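Trans-2-enoyl-CoA reductase [NADH] (Treponema denticola ATCC 35405, PDB 4GGO) reduces the carbon-carbon double bond of crotonyl-CoA with NADH to give butyryl-CoA, and in vitro accepts hexenoyl- and dodecenoyl-CoA, in fatty acid biosynthesis. Local coordinates at residues 68-71 against 75-78; 133-138 against 218-223. All blocks are in the same frame, centred on the assembly; numbering follows the deposited sequence.

Interaction 1: 68-71 against 75-78; sequences ITAA and GAAT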
ATOM      1  N   ILE A  68       5.604 -10.317   0.591  1.00 20.00           N
ATOM      2  CA  ILE A  68       6.315 -10.940   1.704  1.00 20.47           C
ATOM      3  C   ILE A  68       5.454 -11.983   2.422  1.00 25.16           C
ATOM      4  O   ILE A  68       5.928 -13.072   2.748  1.00 20.53           O
ATOM      5  CB  ILE A  68       6.812  -9.880   2.711  1.00 20.90           C
ATOM      6  CG1 ILE A  68       7.926  -9.038   2.086  1.00 17.75           C
ATOM      7  CG2 ILE A  68       7.303 -10.534   3.995  1.00 20.41           C
ATOM      8  CD1 ILE A  68       8.456  -7.954   2.995  1.00 18.37           C
ATOM      9  N   THR A  69       4.188 -11.648   2.661  1.00 22.12           N
ATOM     10  CA  THR A  69       3.272 -12.574   3.320  1.00 22.46           C
ATOM     11  C   THR A  69       3.048 -13.828   2.474  1.00 24.18           C
ATOM     12  O   THR A  69       3.057 -14.946   2.988  1.00 24.46           O
ATOM     13  CB  THR A  69       1.911 -11.914   3.630  1.00 23.46           C
ATOM     14  OG1 THR A  69       2.110 -10.768   4.467  1.00 18.66           O
ATOM     15  CG2 THR A  69       0.988 -12.897   4.343  1.00 23.68           C
ATOM     16  N   ALA A  70       2.855 -13.634   1.174  1.00 18.37           N
ATOM     17  CA  ALA A  70       2.640 -14.752   0.262  1.00 23.02           C
ATOM     18  C   ALA A  70       3.875 -15.641   0.172  1.00 23.27           C
ATOM     19  O   ALA A  70       3.776 -16.864   0.238  1.00 22.06           O
ATOM     20  CB  ALA A  70       2.248 -14.248  -1.120  1.00 16.12           C
ATOM     21  N   ALA A  71       5.038 -15.015   0.031  1.00 22.49           N
ATOM     22  CA  ALA A  71       6.282 -15.752  -0.166  1.00 28.76           C
ATOM     23  C   ALA A  71       6.812 -16.389   1.116  1.00 30.04           C
ATOM     24  O   ALA A  71       7.076 -17.587   1.154  1.00 24.79           O
ATOM     25  CB  ALA A  71       7.343 -14.849  -0.790  1.00 27.40           C
ATOM     26  N   GLY A  75       4.974 -19.671   1.302  1.00 28.43           N
ATOM     27  CA  GLY A  75       5.916 -20.342   0.422  1.00 29.07           C
ATOM     28  C   GLY A  75       5.567 -20.195  -1.046  1.00 35.31           C
ATOM     29  O   GLY A  75       6.032 -20.967  -1.884  1.00 27.74           O
ATOM     30  N   ALA A  76       4.751 -19.194  -1.361  1.00 24.48           N
ATOM     31  CA  ALA A  76       4.258 -19.012  -2.721  1.00 27.83           C
ATOM     32  C   ALA A  76       5.315 -18.463  -3.670  1.00 28.99           C
ATOM     33  O   ALA A  76       6.237 -17.759  -3.257  1.00 26.13           O
ATOM     34  CB  ALA A  76       3.032 -18.109  -2.725  1.00 26.98           C
ATOM     35  N   ALA A  77       5.174 -18.800  -4.947  1.00 28.28           N
ATOM     36  CA  ALA A  77       5.980 -18.192  -5.992  1.00 28.17           C
ATOM     37  C   ALA A  77       5.361 -16.843  -6.330  1.00 28.74           C
ATOM     38  O   ALA A  77       4.145 -16.736  -6.488  1.00 27.56           O
ATOM     39  CB  ALA A  77       6.016 -19.085  -7.218  1.00 25.94           C
ATOM     40  N   THR A  78       6.188 -15.808  -6.423  1.00 25.23           N
ATOM     41  CA  THR A  78       5.669 -14.468  -6.672  1.00 27.55           C
ATOM     42  C   THR A  78       6.336 -13.770  -7.850  1.00 30.53           C
ATOM     43  O   THR A  78       7.553 -13.835  -8.025  1.00 30.67           O
ATOM     44  CB  THR A  78       5.806 -13.550  -5.433  1.00 27.47           C
ATOM     45  OG1 THR A  78       7.189 -13.245  -5.204  1.00 23.82           O
ATOM     46  CG2 THR A  78       5.215 -14.210  -4.195  1.00 28.34           C
TER

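Interaction 2: 133-138 against 218-223; sequences EAKKKG and SKEGLL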
ATOM      1  N   GLU A 133       6.719 -14.295 -18.924  1.00 35.76           N
ATOM      2  CA  GLU A 133       7.360 -15.002 -17.821  1.00 32.44           C
ATOM      3  C   GLU A 133       6.445 -16.083 -17.250  1.00 39.58           C
ATOM      4  O   GLU A 133       6.902 -17.168 -16.886  1.00 40.48           O
ATOM      5  CB  GLU A 133       7.782 -14.018 -16.726  1.00 35.08           C
ATOM      6  CG  GLU A 133       8.394 -14.669 -15.494  1.00 42.13           C
ATOM      7  CD  GLU A 133       9.690 -15.404 -15.789  1.00 43.87           C
ATOM      8  OE1 GLU A 133      10.372 -15.051 -16.775  1.00 42.69           O
ATOM      9  OE2 GLU A 133      10.026 -16.339 -15.031  1.00 38.48           O
ATOM     10  N   ALA A 134       5.151 -15.783 -17.185  1.00 33.65           N
ATOM     11  CA  ALA A 134       4.165 -16.738 -16.691  1.00 38.31           C
ATOM     12  C   ALA A 134       4.018 -17.922 -17.644  1.00 40.53           C
ATOM     13  O   ALA A 134       3.888 -19.067 -17.209  1.00 37.57           O
ATOM     14  CB  ALA A 134       2.824 -16.055 -16.482  1.00 34.94           C
ATOM     15  N   LYS A 135       4.035 -17.637 -18.943  1.00 42.11           N
ATOM     16  CA  LYS A 135       3.963 -18.680 -19.964  1.00 40.64           C
ATOM     17  C   LYS A 135       5.192 -19.580 -19.918  1.00 36.87           C
ATOM     18  O   LYS A 135       5.098 -20.791 -20.113  1.00 40.71           O
ATOM     19  CB  LYS A 135       3.836 -18.056 -21.356  1.00 38.19           C
ATOM     20  CG  LYS A 135       2.450 -17.528 -21.686  1.00 40.70           C
ATOM     21  CD  LYS A 135       1.468 -18.662 -21.924  1.00 48.80           C
ATOM     22  CE  LYS A 135       0.061 -18.130 -22.147  1.00 50.52           C
ATOM     23  NZ  LYS A 135       0.021 -17.115 -23.235  1.00 41.99           N
ATOM     24  N   LYS A 136       6.345 -18.974 -19.654  1.00 39.49           N
ATOM     25  CA  LYS A 136       7.622 -19.677 -19.668  1.00 37.44           C
ATOM     26  C   LYS A 136       7.736 -20.710 -18.550  1.00 43.01           C
ATOM     27  O   LYS A 136       8.314 -21.781 -18.741  1.00 38.35           O
ATOM     28  CB  LYS A 136       8.765 -18.666 -19.551  1.00 43.50           C
ATOM     29  CG  LYS A 136      10.154 -19.275 -19.573  1.00 43.58           C
ATOM     30  CD  LYS A 136      11.186 -18.323 -18.982  1.00 51.63           C
ATOM     31  CE  LYS A 136      11.053 -16.914 -19.549  1.00 57.02           C
ATOM     32  NZ  LYS A 136      12.119 -15.990 -19.058  1.00 62.92           N
ATOM     33  N   LYS A 137       7.185 -20.382 -17.387  1.00 35.18           N
ATOM     34  CA  LYS A 137       7.337 -21.229 -16.209  1.00 34.57           C
ATOM     35  C   LYS A 137       6.086 -22.053 -15.917  1.00 38.47           C
ATOM     36  O   LYS A 137       6.011 -22.735 -14.895  1.00 42.45           O
ATOM     37  CB  LYS A 137       7.704 -20.379 -14.991  1.00 44.11           C
ATOM     38  CG  LYS A 137       8.937 -19.510 -15.190  1.00 44.62           C
ATOM     39  CD  LYS A 137      10.199 -20.347 -15.336  1.00 44.08           C
ATOM     40  CE  LYS A 137      10.533 -21.082 -14.045  1.00 46.81           C
ATOM     41  NZ  LYS A 137      11.820 -21.827 -14.140  1.00 61.63           N
ATOM     42  N   GLY A 138       5.113 -21.993 -16.822  1.00 33.99           N
ATOM     43  CA  GLY A 138       3.874 -22.734 -16.665  1.00 33.97           C
ATOM     44  C   GLY A 138       3.081 -22.289 -15.451  1.00 34.23           C
ATOM     45  O   GLY A 138       2.479 -23.106 -14.753  1.00 38.99           O
ATOM     46  N   SER A 218      -6.616 -13.269 -18.297  1.00 39.60           N
ATOM     47  CA  SER A 218      -7.684 -14.232 -18.548  1.00 41.54           C
ATOM     48  C   SER A 218      -7.653 -14.713 -19.991  1.00 44.12           C
ATOM     49  O   SER A 218      -7.865 -15.894 -20.268  1.00 45.50           O
ATOM     50  CB  SER A 218      -9.046 -13.607 -18.246  1.00 34.28           C
ATOM     51  OG  SER A 218     -10.097 -14.443 -18.694  1.00 48.89           O
ATOM     52  N   LYS A 219      -7.390 -13.785 -20.905  1.00 38.98           N
ATOM     53  CA  LYS A 219      -7.331 -14.093 -22.328  1.00 44.11           C
ATOM     54  C   LYS A 219      -6.211 -15.082 -22.630  1.00 44.90           C
ATOM     55  O   LYS A 219      -6.340 -15.936 -23.507  1.00 47.94           O
ATOM     56  CB  LYS A 219      -7.134 -12.810 -23.138  1.00 31.50           C
ATOM     57  CG  LYS A 219      -7.183 -13.014 -24.640  1.00 48.07           C
ATOM     58  CD  LYS A 219      -8.511 -13.617 -25.063  1.00 53.04           C
ATOM     59  CE  LYS A 219      -8.496 -14.015 -26.531  1.00 59.01           C
ATOM     60  NZ  LYS A 219      -9.775 -14.655 -26.941  1.00 66.47           N
ATOM     61  N   GLU A 220      -5.115 -14.966 -21.888  1.00 44.85           N
ATOM     62  CA  GLU A 220      -3.955 -15.828 -22.079  1.00 41.83           C
ATOM     63  C   GLU A 220      -4.064 -17.124 -21.282  1.00 44.66           C
ATOM     64  O   GLU A 220      -3.164 -17.964 -21.324  1.00 44.22           O
ATOM     65  CB  GLU A 220      -2.674 -15.086 -21.693  1.00 43.72           C
ATOM     66  CG  GLU A 220      -2.352 -13.893 -22.577  1.00 39.48           C
ATOM     67  CD  GLU A 220      -1.786 -14.297 -23.927  1.00 51.64           C
ATOM     68  OE1 GLU A 220      -1.528 -15.503 -24.133  1.00 42.83           O
ATOM     69  OE2 GLU A 220      -1.594 -13.406 -24.781  1.00 54.09           O
ATOM     70  N   GLY A 221      -5.165 -17.282 -20.554  1.00 42.07           N
ATOM     71  CA  GLY A 221      -5.381 -18.465 -19.741  1.00 43.88           C
ATOM     72  C   GLY A 221      -4.401 -18.564 -18.586  1.00 44.93           C
ATOM     73  O   GLY A 221      -3.930 -19.651 -18.251  1.00 44.50           O
ATOM     74  N   LEU A 222      -4.097 -17.426 -17.973  1.00 40.17           N
ATOM     75  CA  LEU A 222      -3.129 -17.380 -16.883  1.00 40.47           C
ATOM     76  C   LEU A 222      -3.803 -17.224 -15.521  1.00 42.17           C
ATOM     77  O   LEU A 222      -3.153 -16.877 -14.535  1.00 38.44           O
ATOM     78  CB  LEU A 222      -2.123 -16.250 -17.110  1.00 36.21           C
ATOM     79  CG  LEU A 222      -1.223 -16.394 -18.338  1.00 38.25           C
ATOM     80  CD1 LEU A 222      -0.324 -15.180 -18.486  1.00 34.40           C
ATOM     81  CD2 LEU A 222      -0.396 -17.668 -18.247  1.00 37.45           C
ATOM     82  N   LEU A 223      -5.105 -17.481 -15.472  1.00 42.51           N
ATOM     83  CA  LEU A 223      -5.846 -17.418 -14.220  1.00 38.83           C
ATOM     84  C   LEU A 223      -6.343 -18.798 -13.813  1.00 43.42           C
ATOM     85  O   LEU A 223      -7.048 -19.461 -14.574  1.00 44.46           O
ATOM     86  CB  LEU A 223      -7.035 -16.462 -14.340  1.00 41.90           C
ATOM     87  CG  LEU A 223      -6.736 -15.028 -14.777  1.00 44.42           C
ATOM     88  CD1 LEU A 223      -7.990 -14.172 -14.683  1.00 39.12           C
ATOM     89  CD2 LEU A 223      -5.613 -14.437 -13.945  1.00 33.72           C
TER

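Interaction 1: 68-71 against 75-78
Gly75 sits just past the end of helix 61-74 and is still tied to Ala71 in that helix. Its N donates a weak bond to Ala71 O, 3.0 Å long but strongly bent, and Gly75 CA also comes within 3.1 Å of Ala71 O as a CH...O contact. With a positive phi of 80°, the glycine drops into the left-handed region and turns the chain out of the helix.

Ala76 makes the firmer link. Its N reaches back to Ala70 O at 3.0 Å in a nearly straight bond, the N-H...O angle being 160°, with the donor tilted out of the carbonyl plane. Ala76 N thus gives the main hold on the helix end and Gly75 N a weak one. The methyl of Ala76 lies close beside the carbonyl, Ala76 CB to Ala70 O being 3.3 Å, and faces the methyl of Ala70. Val53 of strand 52-56 touches both of these methyls.

From Ala77 on the chain is strand, and Thr78 turns its side chain back toward the helix. Its chi1 of 70° sets CG2 beside its own backbone N, and this methyl meets Ala71 CB at 4.1 Å and Ala70 CB at 4.3 Å. The hydroxyl takes another course: OG1 is hydrogen-bonded to Arg67 NE, one turn before Ala71 in helix 61-74. Phe103 of helix 95-110 covers both Ala71 and Thr78.

The small side chains are consistent with the close approach, Ala71 CA and Ala76 CA being 4.6 Å apart. This is the second half of a beta-alpha-beta crossover, strand 52-56, helix 61-74, strand 77-82, in the Rossmann-type NADH-binding part of the enzyme, with the side chain of Thr78 about 7 Å from that of the NAD-binding Cys58.

Interaction 2: 133-138 against 218-223
Lys135 and Glu220 are folded toward each other by bends in both chains. In Lys135 the turns come at chi2 (-72°) and again at chi4 (54°), which carry the ammonium group across from its helix. Glu220 has CG beside its own backbone N and bends once more at chi2 (-76°), bringing the carboxylate to meet it. The two side chains cross at about a right angle, and Lys135 NZ forms a salt bridge with Glu220 OE1. The modelled separation of Lys135 NZ and Glu220 OE1, 2.4 Å, is shorter than such a pair normally allows, so the pairing is plausible but the exact length is doubtful. Lys135 CE also passes 3.3 Å from Glu220 O.

Under this bridge lies a small apolar contact. Both methyls of Leu222 meet Ala134 CB, Leu222 CD1 at 3.8 Å and CD2 at 4.0 Å, and CD2 also touches Lys135 CE, so the lysine's last methylene is shared between the leucine and the glutamate. Ile131, one turn back in helix 124-136, touches both Glu220 and Leu222.

The turn between those two residues is a Schellman motif that ends helix 208-219; Gly221, with positive phi, bonds through its N to Ser218 O at 3.0 Å. With the chain turned at Gly221, the CB atoms of Glu220 and Leu222 both point toward helix 124-136.

Chemically, a buried pair, Ala134 and Leu222, is bordered by an ion pair whose lysine is exposed, so water probably screens the charge attraction in part, while the methyls of Ala134 and Leu222 are buried beside it.

Both interactions lie beside the same seven-stranded parallel sheet, and interaction 1 closes along the chain before interaction 2 opens. Their centres are 18 Å apart and their nearest atoms about 8 Å, without touching. Interaction 1 ties helix 61-74 to the start of strand 77-82, within the NADH-binding part; interaction 2, within the catalytic part, brings together the ends of helices 124-136 and 208-219, which flank the sheet. Each lies where helices lead toward the starts of sheet strands: 77-82, 141-146 and, after the short strand 223-224, 227-233. The NAD-binding residues Gly57 and Phe83 directly follow strands 52-56 and 77-82, at the other end of the strands.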